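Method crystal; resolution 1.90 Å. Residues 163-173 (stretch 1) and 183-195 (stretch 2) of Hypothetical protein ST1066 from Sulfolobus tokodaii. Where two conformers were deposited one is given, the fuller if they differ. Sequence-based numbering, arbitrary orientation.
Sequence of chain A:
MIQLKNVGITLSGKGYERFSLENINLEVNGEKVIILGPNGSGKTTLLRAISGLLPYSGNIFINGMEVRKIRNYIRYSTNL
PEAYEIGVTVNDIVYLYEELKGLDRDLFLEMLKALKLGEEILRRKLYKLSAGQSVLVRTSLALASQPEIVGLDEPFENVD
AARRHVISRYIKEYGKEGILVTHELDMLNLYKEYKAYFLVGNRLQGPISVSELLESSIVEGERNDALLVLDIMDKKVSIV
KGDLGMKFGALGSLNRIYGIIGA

Stretch 1, residues 163-173: RRHVISRYIKE
Stretch 2 183-195: HELDMLNLYKEYK

How do the two backbones lie against each other? Residues 163-173 are a continuous helix that begins earlier in the chain, held by i to i+4 bonds such as Ser168 N to Arg164 O at 3.0 Å. The second stretch is more irregular: Glu184 is extended (phi/psi -88/118), 185-187 have helical torsions without the regular bonds, a 3-10 segment takes in 188-190, and a type I turn runs from Tyr191 to Tyr194, closed by Tyr194 N to Tyr191 O at 3.0 Å. Both chains advance in the same sense along the contact: the CA atoms of Arg164 and Met187 lie 8.4 Å apart, those of Ser168 and Leu190 7.6 Å, and those of Lys172 and Tyr191 8.6 Å. The contact buries 594 Å² in all.

Which charges tie the ends together? Arg164, its chi1 to chi3 m, t, t, points toward the second stretch and meets two acids. Its NH1 donates to Asp186 OD2 at 3.0 Å, near the guanidinium plane, and more weakly to Asp186 OD1 at 3.1 Å; Asp186 reaches it with chi1 p. Arg164 NH2 forms a second salt bridge with Glu184 OE1 at 3.1 Å. At the other end Lys172 (m, t, p, t) starts sideways, but its tip comes nearer, so that NZ donates to Leu190 O at 2.7 Å and makes a long salt bridge to Glu193 OE1 at 3.7 Å. That carbonyl thus receives a charged donor.

What joins the two stretches between these charges? The hydroxyls of Ser168 (chi1 t) and Tyr191 (chi1 m, chi2 -91°) meet in a hydrogen bond, OG to OH, at 2.8 Å. Tyr191 starts sideways, and its long ring carries the hydroxyl to the helix, where Ile171 CG2 lies 3.5 Å from Tyr191 OH, at the ring edge.

How do the less polar surfaces fill the remaining space? Leu190 (m, t) sets CD1 over one face of the His165 ring, 3.9 Å from the ring centroid, a CH-pi contact; the same Leu190 CD1 is 3.6 Å from Ser168 OG. His165 (chi1 m, chi2 74°) points away at CA-to-CB, yet its ring swings back to make this contact. Met187, with chi1 -141° and chi2 p, places SD 3.6 Å from Arg164 CD. The aliphatic part of Lys172 packs against two tyrosines, with CG 3.7 Å from Tyr191 CE1 and 3.3 Å from Tyr194 OH (Tyr194 chi1 m, chi2 -127°).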

# COMPACT_ATOMS: atom_id res chain seq x y z
N ARG A 163 9.51 3.05 15.56
CA ARG A 163 8.20 3.58 15.17
C ARG A 163 7.54 2.75 14.06
O ARG A 163 6.32 2.72 13.97
CB ARG A 163 8.29 5.06 14.79
CG ARG A 163 8.51 5.91 16.02
CD ARG A 163 8.81 7.34 15.69
NE ARG A 163 9.30 8.01 16.88
CZ ARG A 163 9.40 9.33 17.03
NH1 ARG A 163 9.03 10.14 16.05
NH2 ARG A 163 9.88 9.82 18.17
N ARG A 164 8.34 2.08 13.25
CA ARG A 164 7.81 1.12 12.28
C ARG A 164 7.04 -0.00 12.97
O ARG A 164 5.97 -0.43 12.51
CB ARG A 164 8.90 0.53 11.42
CG ARG A 164 9.39 1.44 10.30
CD ARG A 164 10.57 0.81 9.61
NE ARG A 164 10.78 1.41 8.30
CZ ARG A 164 11.49 0.86 7.32
NH1 ARG A 164 12.09 -0.32 7.49
NH2 ARG A 164 11.61 1.49 6.17
N HIS A 165 7.61 -0.49 14.07
CA HIS A 165 6.98 -1.52 14.87
C HIS A 165 5.72 -1.06 15.56
O HIS A 165 4.74 -1.82 15.63
CB HIS A 165 8.00 -2.08 15.87
CG HIS A 165 8.87 -3.13 15.27
ND1 HIS A 165 9.89 -2.82 14.39
CD2 HIS A 165 8.82 -4.48 15.33
CE1 HIS A 165 10.46 -3.93 13.97
NE2 HIS A 165 9.82 -4.95 14.51
N VAL A 166 5.73 0.17 16.06
CA VAL A 166 4.54 0.75 16.68
C VAL A 166 3.40 0.92 15.65
O VAL A 166 2.26 0.47 15.89
CB VAL A 166 4.87 2.08 17.40
CG1 VAL A 166 3.60 2.75 17.89
CG2 VAL A 166 5.78 1.80 18.62
N ILE A 167 3.70 1.51 14.50
CA ILE A 167 2.66 1.74 13.49
C ILE A 167 2.16 0.42 12.88
O ILE A 167 1.00 0.31 12.54
CB ILE A 167 3.11 2.78 12.41
CG1 ILE A 167 1.90 3.39 11.68
CG2 ILE A 167 4.09 2.15 11.41
CD1 ILE A 167 0.99 4.20 12.56
N SER A 168 3.03 -0.58 12.78
CA SER A 168 2.66 -1.89 12.26
C SER A 168 1.62 -2.55 13.16
O SER A 168 0.70 -3.19 12.68
CB SER A 168 3.88 -2.80 12.12
OG SER A 168 3.54 -4.03 11.51
N ARG A 169 1.78 -2.38 14.47
CA ARG A 169 0.82 -2.90 15.44
C ARG A 169 -0.56 -2.28 15.18
O ARG A 169 -1.57 -2.98 15.18
CB ARG A 169 1.32 -2.71 16.91
CG ARG A 169 2.48 -3.73 17.23
CD ARG A 169 3.41 -3.51 18.52
NE ARG A 169 4.56 -4.46 18.46
CZ ARG A 169 5.86 -4.14 18.57
NH1 ARG A 169 6.24 -2.89 18.84
NH2 ARG A 169 6.80 -5.09 18.44
N TYR A 170 -0.61 -0.98 14.88
CA TYR A 170 -1.90 -0.33 14.60
C TYR A 170 -2.48 -0.71 13.23
O TYR A 170 -3.70 -0.83 13.07
CB TYR A 170 -1.76 1.18 14.71
CG TYR A 170 -1.67 1.66 16.14
CD1 TYR A 170 -2.72 1.43 17.03
CD2 TYR A 170 -0.55 2.35 16.59
CE1 TYR A 170 -2.65 1.87 18.34
CE2 TYR A 170 -0.47 2.79 17.91
CZ TYR A 170 -1.51 2.54 18.78
OH TYR A 170 -1.42 2.99 20.07
N ILE A 171 -1.60 -0.84 12.24
CA ILE A 171 -1.97 -1.28 10.89
C ILE A 171 -2.62 -2.65 10.99
O ILE A 171 -3.62 -2.92 10.32
CB ILE A 171 -0.72 -1.26 9.94
CG1 ILE A 171 -0.33 0.19 9.63
CG2 ILE A 171 -0.96 -2.08 8.64
CD1 ILE A 171 1.00 0.39 8.91
N LYS A 172 -2.08 -3.52 11.83
CA LYS A 172 -2.60 -4.87 11.95
C LYS A 172 -3.92 -4.93 12.72
O LYS A 172 -4.78 -5.77 12.43
CB LYS A 172 -1.52 -5.83 12.46
CG LYS A 172 -0.32 -5.91 11.47
CD LYS A 172 0.96 -6.53 12.10
CE LYS A 172 0.90 -8.04 12.18
NZ LYS A 172 2.24 -8.54 12.67
N GLU A 173 -4.08 -4.01 13.67
CA GLU A 173 -5.27 -3.98 14.53
C GLU A 173 -6.47 -3.28 13.89
O GLU A 173 -7.62 -3.72 14.08
CB GLU A 173 -4.95 -3.32 15.87
CG GLU A 173 -6.20 -3.08 16.73
CD GLU A 173 -5.87 -2.62 18.13
OE1 GLU A 173 -4.72 -2.13 18.33
OE2 GLU A 173 -6.77 -2.74 19.01
N HIS A 183 7.67 -0.63 -1.51
CA HIS A 183 8.82 -1.15 -2.24
C HIS A 183 9.84 -1.79 -1.26
O HIS A 183 10.83 -2.39 -1.68
CB HIS A 183 9.49 -0.02 -3.06
CG HIS A 183 10.21 0.99 -2.23
ND1 HIS A 183 11.56 0.89 -1.94
CD2 HIS A 183 9.78 2.13 -1.63
CE1 HIS A 183 11.93 1.91 -1.19
NE2 HIS A 183 10.87 2.68 -0.98
N GLU A 184 9.57 -1.62 0.03
CA GLU A 184 10.48 -2.02 1.11
C GLU A 184 10.31 -3.46 1.59
O GLU A 184 9.27 -3.84 2.10
CB GLU A 184 10.32 -1.07 2.30
CG GLU A 184 10.35 0.36 1.87
CD GLU A 184 10.52 1.29 3.01
OE1 GLU A 184 9.59 1.38 3.84
OE2 GLU A 184 11.58 1.96 3.07
N LEU A 185 11.35 -4.26 1.43
CA LEU A 185 11.25 -5.68 1.70
C LEU A 185 11.55 -6.00 3.16
O LEU A 185 11.16 -7.06 3.65
CB LEU A 185 12.20 -6.44 0.77
CG LEU A 185 11.99 -6.33 -0.74
CD1 LEU A 185 13.17 -6.91 -1.45
CD2 LEU A 185 10.69 -7.01 -1.21
N ASP A 186 12.23 -5.08 3.84
CA ASP A 186 12.65 -5.30 5.24
C ASP A 186 11.47 -5.29 6.23
O ASP A 186 11.64 -5.60 7.41
CB ASP A 186 13.76 -4.29 5.63
CG ASP A 186 13.28 -2.82 5.66
OD1 ASP A 186 12.10 -2.53 5.35
OD2 ASP A 186 14.11 -1.93 6.00
N MET A 187 10.28 -4.94 5.74
CA MET A 187 9.13 -4.89 6.60
C MET A 187 8.23 -6.13 6.53
O MET A 187 7.35 -6.31 7.38
CB MET A 187 8.30 -3.63 6.31
CG MET A 187 7.77 -3.07 7.60
SD MET A 187 9.17 -2.25 8.35
CE MET A 187 9.14 -2.90 10.03
N LEU A 188 8.48 -6.99 5.55
CA LEU A 188 7.60 -8.14 5.31
C LEU A 188 7.55 -9.16 6.45
O LEU A 188 6.56 -9.88 6.58
CB LEU A 188 7.97 -8.83 4.00
CG LEU A 188 7.73 -8.04 2.71
CD1 LEU A 188 8.27 -8.81 1.52
CD2 LEU A 188 6.23 -7.70 2.52
N ASN A 189 8.62 -9.20 7.27
CA ASN A 189 8.72 -10.17 8.36
C ASN A 189 7.67 -9.92 9.43
O ASN A 189 7.43 -10.77 10.29
CB ASN A 189 10.10 -10.10 9.00
CG ASN A 189 10.33 -8.78 9.70
OD1 ASN A 189 10.86 -7.84 9.10
ND2 ASN A 189 9.87 -8.68 10.94
N LEU A 190 7.08 -8.74 9.42
CA LEU A 190 5.99 -8.43 10.35
C LEU A 190 4.62 -8.74 9.73
O LEU A 190 3.60 -8.59 10.39
CB LEU A 190 6.04 -6.95 10.76
CG LEU A 190 7.10 -6.54 11.80
CD1 LEU A 190 6.98 -5.05 12.04
CD2 LEU A 190 6.92 -7.32 13.11
N TYR A 191 4.61 -9.19 8.48
CA TYR A 191 3.36 -9.39 7.76
C TYR A 191 3.21 -10.78 7.17
O TYR A 191 2.57 -10.93 6.14
CB TYR A 191 3.18 -8.30 6.69
CG TYR A 191 2.92 -6.96 7.32
CD1 TYR A 191 1.62 -6.52 7.58
CD2 TYR A 191 3.99 -6.15 7.72
CE1 TYR A 191 1.39 -5.30 8.20
CE2 TYR A 191 3.77 -4.93 8.34
CZ TYR A 191 2.47 -4.51 8.57
OH TYR A 191 2.27 -3.30 9.18
N LYS A 192 3.73 -11.79 7.87
CA LYS A 192 3.74 -13.18 7.40
C LYS A 192 2.35 -13.73 7.17
O LYS A 192 2.15 -14.55 6.25
CB LYS A 192 4.47 -14.10 8.41
CG LYS A 192 5.88 -13.67 8.70
CD LYS A 192 6.52 -14.51 9.84
CE LYS A 192 8.03 -14.28 9.85
NZ LYS A 192 8.72 -15.24 10.78
N GLU A 193 1.39 -13.28 7.96
CA GLU A 193 0.03 -13.82 7.83
C GLU A 193 -0.76 -13.18 6.67
O GLU A 193 -1.93 -13.53 6.42
CB GLU A 193 -0.73 -13.72 9.18
CG GLU A 193 -1.07 -12.31 9.69
CD GLU A 193 0.05 -11.54 10.43
OE1 GLU A 193 -0.27 -11.01 11.53
OE2 GLU A 193 1.19 -11.42 9.91
N TYR A 194 -0.10 -12.29 5.93
CA TYR A 194 -0.77 -11.51 4.87
C TYR A 194 -0.47 -12.06 3.51
O TYR A 194 0.50 -12.80 3.36
CB TYR A 194 -0.34 -10.04 4.93
CG TYR A 194 -0.91 -9.35 6.11
CD1 TYR A 194 -1.62 -8.16 5.98
CD2 TYR A 194 -0.74 -9.88 7.39
CE1 TYR A 194 -2.16 -7.52 7.13
CE2 TYR A 194 -1.28 -9.28 8.49
CZ TYR A 194 -1.99 -8.12 8.38
OH TYR A 194 -2.48 -7.58 9.54
N LYS A 195 -1.32 -11.76 2.52
CA LYS A 195 -1.06 -12.13 1.14
C LYS A 195 -0.41 -10.93 0.44
O LYS A 195 -0.73 -9.77 0.76
CB LYS A 195 -2.36 -12.47 0.40
CG LYS A 195 -3.09 -13.73 0.89
CD LYS A 195 -4.28 -13.99 -0.02
CE LYS A 195 -5.25 -14.98 0.61
NZ LYS A 195 -6.62 -14.60 0.13